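Local coordinates for beta-lactamase (Klebsiella pneumoniae, PDB 6KBY), which probably hydrolyses beta-lactams to substituted beta-amino acids as a class C enzyme linked to antibiotic resistance, and here holds adenosine monophosphate in its active site, at residues A[188-193]-A[234-239]; A[64-69]-A[199-204]; A[100-105]-A[136-141]. All coordinates share one frame; numbering follows the deposited sequence.

Contact 1. Residues A[188-193]-A[234-239]; sequences LGMHHS and SSDLLR
L188 and G189 belong to the Schellman motif that ends helix 176-187, and R239 of helix 234-244 docks against it. With CG anti to the backbone N (chi1 -177°), the extended R239 chain carries NE across to that helix end, where it donates to L188 O over 2.7 Å, the oxygen sitting at the guanidinium edge close to its plane. G189, with positive phi, brings its CA to 3.6 Å from R239 NE. M190 bends at chi3 (71°), which lays CE 3.5 Å from D236 O; its side chain also touches F76 of helix 72-86. H191 N donates to a water 2.9 Å away, which gives a hydrogen bond to D236 OD1 and also meets H192 ND1. H192 N donates to D236 OD2 on the syn side, 2.8 Å away and 20° out of the carboxylate plane. Together with S193, two protein donors and a water thus fix the rotation of the D236 carboxylate, and probably favour its ionised form, tying loop to helix. S193, leading into strand 193-194, pairs with T232 OG1 as well, and its OG donates to the anti lone pair of D236 OD2 at 2.7 Å.

Contact 2. Residues A[64-69]-A[199-204]; sequences NTLFEV and ADQMEN
L66 lays its CD1 methyl over the start of the turn Q201-N204, 3.9 Å from Q201 CB, with the two side chains crossing at about a right angle. The contact lies where the chain leads into strand 67-68, an outer strand of the small three-stranded antiparallel sheet, and the turn comes from the loop between strands 193-194 and 208-209. The same methyl is 3.8 Å from Q201 O, the carbonyl that closes the turn by accepting from N204 N. Y194 of strand 193-194 touches both L66 and Q201.

A backbone hydrogen bond joins the two segments: L66 N donates to N204 O at 2.8 Å and nearly straight (170°), and a backbone bond between L66 and A206 carries the pairing further. T65 crowds the same oxygen: its CA makes a CH...O contact with N204 O at 3.3 Å, and its CG2 methyl approaches too. One carbonyl is therefore held by an N-H and covered by the carbons beside it.

N204 brings its side chain against N64. CB of N204 rests 3.3 Å from N64 O, while the flat amide turns a face to N64 CB, with ND2 3.7 Å from that carbon. This amide is oriented from its own turn: Q201 bends at chi2 (-71°), which turns CD toward N204, and OE1 on that carbon accepts from N204 ND2 at 2.9 Å. OE1 lies in the N204 amide plane, whereas ND2 sits above the Q201 carbonyl plane, 43° out of it. Farther along the segment, E68 bonds through OE1 to T325, a residue of the AMP pocket, although the contact itself lies away from that site. A water completes the link, donating to Q201 OE1 and, 2.8 Å away, to N64 O.

Contact 3. Residues A[100-105]-A[136-141]; sequences VPELRG and QLMAYL
M138 is the main bump of this contact: from helix 134-143 its side chain pushes into a hollow formed by V100, E102 and L103, on and just before the short 3-10 turn 101-103. This is apolar packing between a helix and a loop in the helical part of the class C beta-lactamase fold. The M138 chain bends at chi2 (-62°), setting the sulfur toward the loop, and then runs straight on, CE being anti across chi3 (174°), so that the methyl goes deepest.

One wall of the hollow is V100, whose CG1 stands 3.9 Å from M138 CE. Another is the carboxylate end of E102: chi2 of 99° swings CD round toward M138, and OE2 on it lies 3.4 Å from M138 CE, a polar oxygen resting on a methyl. The third wall is L103, which meets M138 at about a right angle, CD2 lying 4.1 Å from M138 SD.

The fit also works in reverse. L103 is a bump of the loop, and its CD2 methyl enters the groove on the helix between M138 and L141, residues one turn apart. The backbones stay apart, the CA atoms of L103 and L141 being 7.3 Å from each other, so side chains do all the joining. Within the 3-10 turn L103 N donates to V100 O at 2.9 Å. V100, E102 and L103 all point toward the helix. Helix 158-171 touches both segments, M166 and I167 meeting V100 and L163 meeting L141. On the same helix 134-143, L137 touches M127, which lines the AMP pocket. Besides M138 SD, L103 CD2 meets L141 CB, at 3.9 Å.

From the N terminus, the chain first passes residues 64-69, which open the long loop closed by contact 2 at 199-204. Nested wholly inside it is contact 3, a short loop closed between 100-105 and 136-141 within the helical part; its nearest atoms lie about 21 Å from contact 2 and 23 Å from contact 1. Contact 1 opens at 188-193, before contact 2 closes, and ends at 234-239, so these two cross. They also touch, H192 O lying 3.2 Å from L66 CD2. Contact 1 ties the loop after helix 176-187 to helix 234-244, and contact 2 ties the edge of the small sheet 67-68, 231-232, 193-194 to the 199-204 loop.

Contact 1. Residues A[188-193]-A[234-239]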
# COMPACT_ATOMS: atom_id res chain seq x y z
N LEU A 188 -12.82 7.73 5.39
CA LEU A 188 -12.74 6.28 5.49
C LEU A 188 -12.95 5.77 6.91
O LEU A 188 -12.94 4.55 7.13
CB LEU A 188 -11.39 5.79 4.96
CG LEU A 188 -11.12 6.06 3.48
CD1 LEU A 188 -9.68 5.75 3.14
CD2 LEU A 188 -12.07 5.26 2.61
N GLY A 189 -13.13 6.66 7.89
CA GLY A 189 -13.28 6.22 9.26
C GLY A 189 -12.01 5.70 9.88
O GLY A 189 -12.08 4.94 10.85
N MET A 190 -10.86 6.09 9.35
CA MET A 190 -9.57 5.60 9.83
C MET A 190 -8.97 6.65 10.76
O MET A 190 -8.14 7.47 10.37
CB MET A 190 -8.67 5.26 8.65
CG MET A 190 -9.22 4.10 7.82
SD MET A 190 -8.34 3.84 6.27
CE MET A 190 -6.79 3.17 6.88
N HIS A 191 -9.43 6.62 12.01
CA HIS A 191 -9.11 7.67 12.97
C HIS A 191 -7.79 7.44 13.68
O HIS A 191 -7.32 8.35 14.38
CB HIS A 191 -10.25 7.81 13.99
CG HIS A 191 -11.58 8.08 13.36
ND1 HIS A 191 -11.84 9.21 12.61
CD2 HIS A 191 -12.72 7.35 13.34
CE1 HIS A 191 -13.08 9.17 12.17
NE2 HIS A 191 -13.64 8.05 12.60
N HIS A 192 -7.17 6.28 13.51
CA HIS A 192 -5.87 5.98 14.09
C HIS A 192 -4.86 5.66 13.00
O HIS A 192 -4.07 4.72 13.09
CB HIS A 192 -5.99 4.93 15.18
CG HIS A 192 -6.90 5.37 16.29
ND1 HIS A 192 -8.26 5.16 16.26
CD2 HIS A 192 -6.66 6.09 17.41
CE1 HIS A 192 -8.81 5.69 17.34
NE2 HIS A 192 -7.86 6.26 18.05
N SER A 193 -4.90 6.48 11.96
CA SER A 193 -4.00 6.41 10.82
C SER A 193 -3.47 7.82 10.59
O SER A 193 -4.24 8.78 10.62
CB SER A 193 -4.76 5.94 9.58
OG SER A 193 -5.29 4.64 9.78
N SER A 234 -3.59 -2.24 12.64
CA SER A 234 -4.16 -3.32 11.83
C SER A 234 -5.67 -3.19 11.73
O SER A 234 -6.25 -3.53 10.69
CB SER A 234 -3.77 -4.67 12.41
OG SER A 234 -4.32 -4.83 13.71
N SER A 235 -6.33 -2.68 12.77
CA SER A 235 -7.78 -2.50 12.72
C SER A 235 -8.18 -1.45 11.69
O SER A 235 -9.15 -1.64 10.95
CB SER A 235 -8.30 -2.15 14.10
OG SER A 235 -8.15 -3.25 14.99
N ASP A 236 -7.46 -0.33 11.65
CA ASP A 236 -7.76 0.68 10.63
C ASP A 236 -7.52 0.12 9.23
O ASP A 236 -8.30 0.39 8.31
CB ASP A 236 -6.93 1.94 10.83
CG ASP A 236 -7.63 2.98 11.69
OD1 ASP A 236 -8.57 2.63 12.44
OD2 ASP A 236 -7.21 4.16 11.63
N LEU A 237 -6.43 -0.63 9.04
CA LEU A 237 -6.20 -1.20 7.72
C LEU A 237 -7.21 -2.27 7.37
O LEU A 237 -7.56 -2.42 6.20
CB LEU A 237 -4.78 -1.75 7.60
CG LEU A 237 -3.70 -0.68 7.43
CD1 LEU A 237 -2.33 -1.33 7.44
CD2 LEU A 237 -3.90 0.12 6.14
N LEU A 238 -7.71 -3.02 8.36
CA LEU A 238 -8.77 -3.96 8.03
C LEU A 238 -10.03 -3.23 7.59
O LEU A 238 -10.74 -3.68 6.68
CB LEU A 238 -9.06 -4.90 9.21
CG LEU A 238 -9.88 -6.14 8.85
CD1 LEU A 238 -9.11 -7.06 7.90
CD2 LEU A 238 -10.30 -6.89 10.10
N ARG A 239 -10.33 -2.09 8.21
CA ARG A 239 -11.44 -1.27 7.74
C ARG A 239 -11.22 -0.82 6.30
O ARG A 239 -12.13 -0.85 5.47
CB ARG A 239 -11.63 -0.07 8.67
CG ARG A 239 -12.82 0.79 8.29
CD ARG A 239 -13.12 1.89 9.29
NE ARG A 239 -14.15 2.77 8.75
CZ ARG A 239 -15.45 2.56 8.87
NH1 ARG A 239 -15.90 1.51 9.54
NH2 ARG A 239 -16.32 3.40 8.32
O HOH W 1 -9.94 4.43 13.89

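Contact 2. Residues A[64-69]-A[199-204]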
# COMPACT_ATOMS: atom_id res chain seq x y z
N ASN A 64 -4.11 -0.86 19.85
CA ASN A 64 -3.82 0.52 19.51
C ASN A 64 -2.46 0.72 18.87
O ASN A 64 -2.12 1.85 18.50
CB ASN A 64 -3.95 1.41 20.75
CG ASN A 64 -5.34 1.40 21.33
OD1 ASN A 64 -6.32 1.49 20.60
ND2 ASN A 64 -5.43 1.27 22.64
N THR A 65 -1.67 -0.34 18.71
CA THR A 65 -0.30 -0.17 18.25
C THR A 65 -0.27 0.31 16.81
O THR A 65 -0.91 -0.27 15.93
CB THR A 65 0.47 -1.49 18.36
OG1 THR A 65 0.49 -1.91 19.73
CG2 THR A 65 1.90 -1.32 17.86
N LEU A 66 0.52 1.35 16.57
CA LEU A 66 0.74 1.91 15.25
C LEU A 66 2.03 1.33 14.68
O LEU A 66 3.07 1.33 15.34
CB LEU A 66 0.88 3.44 15.33
CG LEU A 66 -0.36 4.17 15.85
CD1 LEU A 66 0.00 5.57 16.30
CD2 LEU A 66 -1.43 4.22 14.77
N PHE A 67 1.94 0.85 13.44
CA PHE A 67 3.09 0.36 12.69
C PHE A 67 3.30 1.25 11.48
O PHE A 67 2.34 1.74 10.88
CB PHE A 67 2.85 -1.07 12.17
CG PHE A 67 2.74 -2.13 13.25
CD1 PHE A 67 1.55 -2.32 13.95
CD2 PHE A 67 3.80 -2.98 13.50
CE1 PHE A 67 1.45 -3.32 14.91
CE2 PHE A 67 3.71 -3.98 14.46
CZ PHE A 67 2.53 -4.15 15.16
N GLU A 68 4.56 1.43 11.09
CA GLU A 68 4.85 1.97 9.78
C GLU A 68 4.49 0.93 8.73
O GLU A 68 4.79 -0.26 8.89
CB GLU A 68 6.34 2.29 9.66
CG GLU A 68 6.78 3.37 10.64
CD GLU A 68 8.28 3.58 10.72
OE1 GLU A 68 9.04 2.98 9.93
OE2 GLU A 68 8.70 4.37 11.59
N VAL A 69 3.87 1.38 7.65
CA VAL A 69 3.49 0.47 6.58
C VAL A 69 4.20 0.76 5.26
O VAL A 69 3.93 0.07 4.27
CB VAL A 69 1.97 0.36 6.40
CG1 VAL A 69 1.35 -0.15 7.69
CG2 VAL A 69 1.37 1.71 6.01
N ALA A 199 0.78 13.63 19.62
CA ALA A 199 1.46 13.41 20.89
C ALA A 199 0.77 12.36 21.74
O ALA A 199 1.43 11.59 22.46
CB ALA A 199 1.56 14.73 21.66
N ASP A 200 -0.56 12.30 21.69
CA ASP A 200 -1.31 11.35 22.50
C ASP A 200 -1.25 9.93 21.95
O ASP A 200 -1.75 9.01 22.61
CB ASP A 200 -2.76 11.81 22.69
CG ASP A 200 -3.55 11.82 21.39
OD1 ASP A 200 -2.97 12.08 20.32
OD2 ASP A 200 -4.77 11.56 21.44
N GLN A 201 -0.64 9.73 20.79
CA GLN A 201 -0.49 8.41 20.19
C GLN A 201 0.95 7.94 20.13
O GLN A 201 1.20 6.80 19.73
CB GLN A 201 -1.11 8.40 18.79
CG GLN A 201 -2.62 8.57 18.81
CD GLN A 201 -3.32 7.35 19.34
OE1 GLN A 201 -2.76 6.25 19.32
NE2 GLN A 201 -4.54 7.52 19.84
N MET A 202 1.91 8.79 20.52
CA MET A 202 3.31 8.37 20.46
C MET A 202 3.56 7.14 21.32
O MET A 202 4.39 6.29 20.96
CB MET A 202 4.23 9.52 20.85
CG MET A 202 4.36 10.59 19.78
SD MET A 202 5.06 9.99 18.22
CE MET A 202 6.72 9.55 18.72
N GLU A 203 2.85 7.00 22.44
CA GLU A 203 3.02 5.83 23.29
C GLU A 203 2.60 4.55 22.59
O GLU A 203 2.99 3.46 23.03
CB GLU A 203 2.22 6.01 24.59
CG GLU A 203 0.71 6.07 24.40
CD GLU A 203 -0.05 6.11 25.71
OE1 GLU A 203 -1.30 6.06 25.68
OE2 GLU A 203 0.60 6.20 26.78
N ASN A 204 1.81 4.65 21.53
CA ASN A 204 1.33 3.51 20.76
C ASN A 204 2.15 3.25 19.51
O ASN A 204 1.89 2.27 18.81
CB ASN A 204 -0.13 3.72 20.36
CG ASN A 204 -1.06 3.68 21.54
OD1 ASN A 204 -0.87 2.88 22.46
ND2 ASN A 204 -2.08 4.53 21.52
O HOH W 2 -3.78 4.01 17.94

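Contact 3. Residues A[100-105]-A[136-141]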
# COMPACT_ATOMS: atom_id res chain seq x y z
N VAL A 100 1.22 20.26 -13.69
CA VAL A 100 2.38 20.86 -13.03
C VAL A 100 3.02 21.79 -14.05
O VAL A 100 3.97 21.39 -14.74
CB VAL A 100 3.36 19.78 -12.53
CG1 VAL A 100 4.45 20.40 -11.67
CG2 VAL A 100 2.61 18.68 -11.76
N PRO A 101 2.54 23.03 -14.17
CA PRO A 101 2.96 23.88 -15.30
C PRO A 101 4.44 24.19 -15.34
O PRO A 101 4.97 24.45 -16.43
CB PRO A 101 2.11 25.15 -15.13
CG PRO A 101 0.95 24.72 -14.28
CD PRO A 101 1.49 23.67 -13.36
N GLU A 102 5.13 24.17 -14.20
CA GLU A 102 6.58 24.36 -14.20
C GLU A 102 7.29 23.32 -15.06
O GLU A 102 8.39 23.59 -15.56
CB GLU A 102 7.12 24.27 -12.77
CG GLU A 102 6.39 25.11 -11.75
CD GLU A 102 5.40 24.30 -10.93
OE1 GLU A 102 4.30 23.99 -11.46
OE2 GLU A 102 5.70 23.96 -9.76
N LEU A 103 6.68 22.16 -15.26
CA LEU A 103 7.28 21.08 -16.04
C LEU A 103 6.90 21.12 -17.51
O LEU A 103 7.30 20.23 -18.26
CB LEU A 103 6.91 19.72 -15.43
CG LEU A 103 7.34 19.54 -13.97
CD1 LEU A 103 7.00 18.15 -13.45
CD2 LEU A 103 8.83 19.82 -13.82
N ARG A 104 6.14 22.12 -17.95
CA ARG A 104 5.80 22.20 -19.37
C ARG A 104 7.06 22.45 -20.18
O ARG A 104 7.91 23.27 -19.82
CB ARG A 104 4.75 23.28 -19.60
CG ARG A 104 3.39 22.85 -19.08
CD ARG A 104 2.37 23.97 -19.05
NE ARG A 104 1.10 23.50 -18.51
CZ ARG A 104 0.05 24.28 -18.27
NH1 ARG A 104 0.11 25.58 -18.53
NH2 ARG A 104 -1.07 23.75 -17.78
N GLY A 105 7.19 21.71 -21.28
CA GLY A 105 8.40 21.73 -22.07
C GLY A 105 9.40 20.65 -21.73
O GLY A 105 10.36 20.46 -22.48
N GLN A 136 14.87 22.18 -5.67
CA GLN A 136 15.74 21.12 -6.15
C GLN A 136 14.95 20.02 -6.85
O GLN A 136 15.40 19.46 -7.85
CB GLN A 136 16.54 20.54 -4.99
CG GLN A 136 17.44 21.56 -4.32
CD GLN A 136 17.89 21.13 -2.94
OE1 GLN A 136 17.24 20.32 -2.28
NE2 GLN A 136 19.02 21.67 -2.49
N LEU A 137 13.76 19.71 -6.32
CA LEU A 137 12.92 18.68 -6.94
C LEU A 137 12.53 19.08 -8.36
O LEU A 137 12.66 18.29 -9.30
CB LEU A 137 11.67 18.47 -6.10
CG LEU A 137 10.59 17.55 -6.69
CD1 LEU A 137 11.09 16.11 -6.76
CD2 LEU A 137 9.30 17.64 -5.89
N MET A 138 12.06 20.32 -8.53
CA MET A 138 11.63 20.76 -9.85
C MET A 138 12.80 20.84 -10.82
O MET A 138 12.63 20.55 -12.01
CB MET A 138 10.90 22.10 -9.75
CG MET A 138 9.55 22.02 -9.05
SD MET A 138 8.37 20.96 -9.91
CE MET A 138 7.01 20.97 -8.74
N ALA A 139 13.98 21.22 -10.34
CA ALA A 139 15.15 21.23 -11.22
C ALA A 139 15.49 19.83 -11.71
O ALA A 139 15.80 19.63 -12.89
CB ALA A 139 16.35 21.85 -10.49
N TYR A 140 15.40 18.84 -10.82
CA TYR A 140 15.64 17.46 -11.22
C TYR A 140 14.61 17.00 -12.24
O TYR A 140 14.95 16.42 -13.28
CB TYR A 140 15.63 16.55 -9.99
CG TYR A 140 15.73 15.08 -10.33
CD1 TYR A 140 16.94 14.52 -10.70
CD2 TYR A 140 14.61 14.25 -10.29
CE1 TYR A 140 17.04 13.19 -11.02
CE2 TYR A 140 14.71 12.91 -10.61
CZ TYR A 140 15.93 12.38 -10.98
OH TYR A 140 16.04 11.05 -11.30
N LEU A 141 13.33 17.26 -11.96
CA LEU A 141 12.27 16.79 -12.84
C LEU A 141 12.33 17.46 -14.21
O LEU A 141 12.02 16.83 -15.22
CB LEU A 141 10.91 17.00 -12.18
CG LEU A 141 10.66 16.20 -10.91
CD1 LEU A 141 9.33 16.60 -10.30
CD2 LEU A 141 10.69 14.70 -11.18